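Local coordinates for nisin leader peptide-processing serine protease NisP (Lactococcus lactis subsp. lactis, PDB 4MZD), which probably acts as a subtilisin-like serine endopeptidase that removes the leader peptide from the precursor of the antibiotic nisin, at residues D70-W73 with D74-Y77; N81-S84 with Y85-Q89; Q323-F326 with V327-Y331. One frame throughout, in Å; residues are numbered along the deposited sequence.

Contact 1: D70-W73 with D74-Y77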
# COMPACT_ATOMS: atom_id res chain seq x y z
N ASP A 70 8.95 6.86 -20.12
CA ASP A 70 9.49 8.19 -19.90
C ASP A 70 8.66 9.03 -18.93
O ASP A 70 9.18 9.99 -18.34
CB ASP A 70 9.65 8.93 -21.23
CG ASP A 70 10.78 8.37 -22.07
OD1 ASP A 70 11.72 7.79 -21.49
OD2 ASP A 70 10.74 8.53 -23.31
N TYR A 71 7.40 8.67 -18.75
CA TYR A 71 6.53 9.37 -17.81
C TYR A 71 6.72 8.87 -16.38
O TYR A 71 6.20 9.47 -15.44
CB TYR A 71 5.05 9.17 -18.19
CG TYR A 71 4.62 9.84 -19.47
CD1 TYR A 71 5.06 11.12 -19.80
CD2 TYR A 71 3.76 9.19 -20.35
CE1 TYR A 71 4.66 11.73 -20.97
CE2 TYR A 71 3.36 9.79 -21.52
CZ TYR A 71 3.82 11.06 -21.83
OH TYR A 71 3.41 11.65 -23.00
N GLN A 72 7.46 7.78 -16.21
CA GLN A 72 7.56 7.11 -14.91
C GLN A 72 8.77 7.55 -14.09
O GLN A 72 9.62 6.74 -13.73
CB GLN A 72 7.57 5.60 -15.10
CG GLN A 72 6.32 5.06 -15.75
CD GLN A 72 6.27 3.56 -15.69
OE1 GLN A 72 6.66 2.88 -16.63
NE2 GLN A 72 5.82 3.03 -14.56
N TRP A 73 8.83 8.84 -13.78
CA TRP A 73 9.91 9.39 -12.95
C TRP A 73 10.06 8.60 -11.65
O TRP A 73 11.16 8.43 -11.13
CB TRP A 73 9.67 10.88 -12.63
CG TRP A 73 8.39 11.13 -11.86
CD1 TRP A 73 7.17 11.44 -12.38
CD2 TRP A 73 8.22 11.09 -10.44
NE1 TRP A 73 6.24 11.58 -11.38
CE2 TRP A 73 6.86 11.38 -10.18
CE3 TRP A 73 9.08 10.84 -9.36
CZ2 TRP A 73 6.34 11.40 -8.88
CZ3 TRP A 73 8.56 10.87 -8.07
CH2 TRP A 73 7.20 11.14 -7.85
N ASP A 74 8.92 8.14 -11.12
CA ASP A 74 8.87 7.47 -9.83
C ASP A 74 9.50 6.07 -9.90
O ASP A 74 10.15 5.61 -8.96
CB ASP A 74 7.42 7.40 -9.35
CG ASP A 74 6.51 6.66 -10.32
OD1 ASP A 74 6.57 6.94 -11.54
OD2 ASP A 74 5.75 5.78 -9.86
N MET A 75 9.30 5.40 -11.03
CA MET A 75 9.89 4.08 -11.27
C MET A 75 11.38 4.23 -11.58
O MET A 75 12.20 3.44 -11.13
CB MET A 75 9.14 3.36 -12.39
CG MET A 75 9.04 1.86 -12.28
SD MET A 75 8.33 1.28 -10.71
CE MET A 75 6.56 1.55 -10.79
N LYS A 76 11.74 5.25 -12.36
CA LYS A 76 13.15 5.51 -12.61
C LYS A 76 13.89 5.71 -11.30
O LYS A 76 15.03 5.27 -11.13
CB LYS A 76 13.33 6.74 -13.50
CG LYS A 76 12.81 6.59 -14.92
CD LYS A 76 13.06 7.87 -15.69
CE LYS A 76 12.44 7.84 -17.07
NZ LYS A 76 12.82 9.07 -17.81
N TYR A 77 13.24 6.39 -10.36
CA TYR A 77 13.87 6.72 -9.09
C TYR A 77 14.31 5.46 -8.32
O TYR A 77 15.42 5.40 -7.78
CB TYR A 77 12.92 7.56 -8.24
CG TYR A 77 13.55 8.13 -6.99
CD1 TYR A 77 14.09 9.41 -6.99
CD2 TYR A 77 13.60 7.40 -5.81
CE1 TYR A 77 14.67 9.93 -5.85
CE2 TYR A 77 14.17 7.91 -4.67
CZ TYR A 77 14.70 9.18 -4.70
OH TYR A 77 15.28 9.69 -3.55
O HOH W 1 4.94 8.57 -13.04
O HOH W 2 4.58 4.56 -12.32

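Contact 2: N81-S84 with Y85-Q89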
# COMPACT_ATOMS: atom_id res chain seq x y z
N ASN A 81 16.88 4.25 -13.07
CA ASN A 81 16.51 4.43 -14.47
C ASN A 81 16.59 3.13 -15.26
O ASN A 81 17.19 3.05 -16.34
CB ASN A 81 17.32 5.55 -15.14
CG ASN A 81 16.62 6.10 -16.36
OD1 ASN A 81 15.56 5.61 -16.76
ND2 ASN A 81 17.20 7.14 -16.96
N GLY A 82 15.96 2.10 -14.70
CA GLY A 82 15.79 0.83 -15.39
C GLY A 82 16.84 -0.22 -15.12
O GLY A 82 16.68 -1.36 -15.53
N GLU A 83 17.92 0.14 -14.42
CA GLU A 83 19.00 -0.82 -14.18
C GLU A 83 18.50 -2.09 -13.52
O GLU A 83 18.94 -3.19 -13.86
CB GLU A 83 20.11 -0.21 -13.32
CG GLU A 83 21.26 -1.19 -13.10
CD GLU A 83 22.31 -0.71 -12.13
OE1 GLU A 83 22.17 0.41 -11.58
OE2 GLU A 83 23.30 -1.45 -11.91
N SER A 84 17.60 -1.97 -12.55
CA SER A 84 17.24 -3.13 -11.75
C SER A 84 16.58 -4.24 -12.58
O SER A 84 16.72 -5.42 -12.26
CB SER A 84 16.35 -2.73 -10.57
OG SER A 84 15.15 -2.14 -11.02
N TYR A 85 15.85 -3.86 -13.63
CA TYR A 85 15.14 -4.85 -14.43
C TYR A 85 16.07 -5.88 -15.04
O TYR A 85 15.73 -7.05 -15.13
CB TYR A 85 14.34 -4.17 -15.54
CG TYR A 85 13.28 -3.23 -15.04
CD1 TYR A 85 12.41 -3.60 -14.03
CD2 TYR A 85 13.17 -1.96 -15.58
CE1 TYR A 85 11.44 -2.73 -13.57
CE2 TYR A 85 12.20 -1.08 -15.13
CZ TYR A 85 11.34 -1.48 -14.13
OH TYR A 85 10.38 -0.60 -13.68
N ALA A 86 17.25 -5.43 -15.47
CA ALA A 86 18.20 -6.31 -16.12
C ALA A 86 18.91 -7.23 -15.14
O ALA A 86 19.51 -8.22 -15.53
CB ALA A 86 19.22 -5.50 -16.91
N LEU A 87 18.82 -6.90 -13.85
CA LEU A 87 19.54 -7.67 -12.83
C LEU A 87 18.85 -8.97 -12.43
O LEU A 87 19.52 -9.91 -12.02
CB LEU A 87 19.79 -6.81 -11.59
CG LEU A 87 20.68 -5.58 -11.78
CD1 LEU A 87 20.88 -4.86 -10.46
CD2 LEU A 87 22.01 -5.96 -12.41
N TYR A 88 17.53 -9.01 -12.53
CA TYR A 88 16.79 -10.18 -12.06
C TYR A 88 15.40 -10.32 -12.67
O TYR A 88 14.65 -9.35 -12.75
CB TYR A 88 16.67 -10.18 -10.53
CG TYR A 88 16.13 -11.48 -10.02
CD1 TYR A 88 16.91 -12.62 -10.05
CD2 TYR A 88 14.82 -11.58 -9.55
CE1 TYR A 88 16.42 -13.83 -9.62
CE2 TYR A 88 14.32 -12.80 -9.11
CZ TYR A 88 15.13 -13.92 -9.15
OH TYR A 88 14.67 -15.14 -8.73
N GLN A 89 15.07 -11.54 -13.08
CA GLN A 89 13.74 -11.88 -13.59
C GLN A 89 13.13 -12.95 -12.68
O GLN A 89 13.70 -14.03 -12.54
CB GLN A 89 13.86 -12.42 -15.02
CG GLN A 89 12.67 -13.25 -15.47
CD GLN A 89 11.41 -12.43 -15.58
OE1 GLN A 89 11.42 -11.31 -16.11
NE2 GLN A 89 10.30 -12.97 -15.07
O HOH W 3 14.47 -6.73 -11.15

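Contact 3: Q323-F326 with V327-Y331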
# COMPACT_ATOMS: atom_id res chain seq x y z
N GLN A 323 -6.20 23.56 -9.29
CA GLN A 323 -6.32 22.55 -10.32
C GLN A 323 -6.03 23.04 -11.74
O GLN A 323 -5.33 22.38 -12.50
CB GLN A 323 -7.71 21.95 -10.24
CG GLN A 323 -7.97 20.85 -11.22
CD GLN A 323 -9.30 20.21 -10.97
OE1 GLN A 323 -10.34 20.73 -11.37
NE2 GLN A 323 -9.29 19.09 -10.27
N ASP A 324 -6.57 24.20 -12.11
CA ASP A 324 -6.40 24.66 -13.48
C ASP A 324 -4.93 24.85 -13.85
O ASP A 324 -4.48 24.39 -14.90
CB ASP A 324 -7.19 25.95 -13.73
CG ASP A 324 -8.69 25.71 -13.68
OD1 ASP A 324 -9.13 24.61 -14.09
OD2 ASP A 324 -9.42 26.62 -13.24
N LYS A 325 -4.19 25.54 -12.99
CA LYS A 325 -2.78 25.81 -13.23
C LYS A 325 -1.93 24.54 -13.06
O LYS A 325 -0.96 24.33 -13.79
CB LYS A 325 -2.28 26.92 -12.30
CG LYS A 325 -0.78 27.19 -12.35
CD LYS A 325 -0.41 28.46 -11.58
CE LYS A 325 1.10 28.60 -11.43
NZ LYS A 325 1.48 29.87 -10.73
N PHE A 326 -2.29 23.71 -12.09
CA PHE A 326 -1.62 22.44 -11.87
C PHE A 326 -1.61 21.64 -13.16
O PHE A 326 -0.60 21.05 -13.55
CB PHE A 326 -2.34 21.66 -10.76
CG PHE A 326 -1.73 20.32 -10.44
CD1 PHE A 326 -0.54 20.23 -9.74
CD2 PHE A 326 -2.36 19.14 -10.83
CE1 PHE A 326 0.02 19.00 -9.45
CE2 PHE A 326 -1.82 17.91 -10.52
CZ PHE A 326 -0.63 17.84 -9.83
N VAL A 327 -2.76 21.61 -13.84
CA VAL A 327 -2.89 20.86 -15.07
C VAL A 327 -2.31 21.63 -16.26
O VAL A 327 -1.50 21.09 -17.00
CB VAL A 327 -4.36 20.47 -15.33
CG1 VAL A 327 -4.51 19.78 -16.67
CG2 VAL A 327 -4.88 19.58 -14.21
N SER A 328 -2.71 22.88 -16.43
CA SER A 328 -2.30 23.63 -17.62
C SER A 328 -0.79 23.88 -17.68
O SER A 328 -0.22 23.99 -18.77
CB SER A 328 -3.06 24.95 -17.73
OG SER A 328 -2.57 25.91 -16.80
N GLN A 329 -0.14 23.97 -16.52
CA GLN A 329 1.30 24.19 -16.50
C GLN A 329 2.08 22.88 -16.35
O GLN A 329 3.31 22.89 -16.25
CB GLN A 329 1.70 25.20 -15.42
CG GLN A 329 1.13 26.59 -15.66
CD GLN A 329 1.68 27.63 -14.70
OE1 GLN A 329 2.55 27.35 -13.88
NE2 GLN A 329 1.17 28.86 -14.81
N GLY A 330 1.37 21.75 -16.32
CA GLY A 330 1.99 20.44 -16.37
C GLY A 330 2.68 19.98 -15.10
O GLY A 330 3.53 19.09 -15.16
N TYR A 331 2.31 20.54 -13.95
CA TYR A 331 2.90 20.12 -12.69
C TYR A 331 2.71 18.64 -12.44
O TYR A 331 3.57 17.99 -11.84
CB TYR A 331 2.31 20.92 -11.52
CG TYR A 331 2.84 22.33 -11.40
CD1 TYR A 331 4.01 22.59 -10.71
CD2 TYR A 331 2.18 23.40 -12.00
CE1 TYR A 331 4.51 23.87 -10.60
CE2 TYR A 331 2.67 24.69 -11.89
CZ TYR A 331 3.83 24.91 -11.19
OH TYR A 331 4.33 26.19 -11.08

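Contact 1: D70-W73 with D74-Y77
Asp70 faces Lys76 loosely: its OD1 lies 4.0 Å from NZ of Lys76, beyond salt-bridge range, so the attraction between the opposite charges is probably weak. Tyr71 contributes its carbonyl. A water links the two segments here, donating to Tyr71 O and to Asp74 OD1, 2.8 Å from the water oxygen.

Gln72, the N-cap residue and centre of an inverse gamma turn, opens the helix. Its O receives Lys76 N at 2.9 Å, with a C=O...N angle of 167°, and Met75 N more weakly. Its side chain runs beside that of Met75, with Gln72 CB 3.9 Å from Met75 CB. NE2 bonds to Leu162 O and also to a second water, which probably donates in turn to Asp74 OD2, though rival acceptors compete for its protons.

The indole of Trp73 lies against the following residue: chi1 of 61° sets CG between the backbone N and the carbonyl carbon. CB of Asp74 then stands over one face in a CH-pi contact, 3.7 Å from the centroid of the Trp73 six-membered ring and 8° off its normal. Trp73 O accepts Tyr77 N at 3.0 Å.

Asp74 OD2 also forms a salt bridge with Lys358, and Trp73 NE1 bonds to Trp336 O. This first turn of helix 73-79 packs Trp73, Asp74 and Tyr77 on Pro311 of strand 308-311, while Asp74 and Met75 meet Gln154 of helix 147-156.

Contact 2: N81-S84 with Y85-Q89
With chi1 at -61°, the ring of Tyr85 swings beside its own backbone N and back toward Gly82, whereas Ser84, with chi1 at 61°, holds OG over one face of that ring. The approach to Gly82 is measured by Tyr85 CD2, which comes to 3.6 Å from Gly82 O and 3.8 Å from Gly82 CA. The carbonyl oxygen lies obliquely to the ring. Gly82 has a positive phi of 94°, a backbone shape suited to a residue without a side chain.

The backbone rises in three successive i to i+3 hydrogen bonds: Tyr85 N to Gly82 O at 3.2 Å, Ala86 N to Glu83 O at 3.2 Å and Leu87 N to Ser84 O at 3.0 Å. Each donor sits well above the plane of its carbonyl, and the N-H...O angles are well short of straight, evidence of a weakly bonded turn. Leu87 packs on two of these carbonyls, its CB 3.4 Å from Ser84 O and its CG 3.6 Å from Glu83 O. Ser84 O has a further partner, a water that donates to it at 2.8 Å and also to Tyr88 O, linking Ser84 to Tyr88, four residues on.

Outside the turn, Tyr85 OH bonds to Gly163 O and Tyr88 OH to Asp368 OD2, while Ser84 and Leu87 pack against helix 397-402. Consecutive i to i+3 bonds are the pattern of a short 3-10-like turn, here a surface element packed on the subtilisin-like body of the protease.

Contact 3: Q323-F326 with V327-Y331
Lys325 lays its extended side chain across the terminal amide of Gln329, one turn later. Lys325 CG is 3.4 Å from Gln329 CD and Lys325 CE is 3.1 Å from Gln329 OE1, so methylenes do the touching; NZ stays 4.2 Å from that oxygen. Chi1 of 174° on Lys325 and -63° on Gln329 bring the two chains together obliquely.

Phe326 meets Tyr331 as well, the two side chains crossing at a slant, with Phe326 CD1 3.4 Å from Tyr331 CB. The Tyr331 ring presents its edge, near its own plane, to Lys325 O, with CD2 at 3.7 Å. The same Lys325 O accepts Gln329 N at 2.9 Å, and Asp324 O takes Ser328 N at 2.8 Å. Gly330, with positive phi, turns the chain in a Schellman motif: its N bonds to Val327 O, and Tyr331 N reaches back weakly to Phe326 O at 3.0 Å. Phe326 also meets the ring of Phe318 edge-to-face, and Tyr331 stacks on Tyr321.

Chemically, the end of helix 316-328 is therefore closed on two levels: backbone bonds engage the carbonyls of Asp324, Lys325, Val327 and, weakly, Phe326, while Phe326 and Tyr331 pack across the turn by carbon contacts and Lys325 meets the Gln329 amide through methylenes, not its ammonium.

How the contacts relate
The three contacts follow one another in series along the chain, each a local turn at a helix end or in a short helix. Contacts 1 and 2 are direct neighbours, their centres 14 Å apart: Lys76 O and Asn81 N, 2.9 Å apart, probably share a hydrogen bond, and Met75 CG packs 3.1 Å from Tyr85 OH. Contact 3 stands apart, its centre 19 Å from that of contact 1 and 33 Å from that of contact 2, although Trp336 links contacts 1 and 3, its carbonyl O accepting a hydrogen bond from Trp73 and its ring meeting that of Phe326. Contact 1 lies nearest the predicted charge-relay system, with the side chain of Asp74 about 11 Å from that of Ser353; contacts 2 and 3 lie away from it.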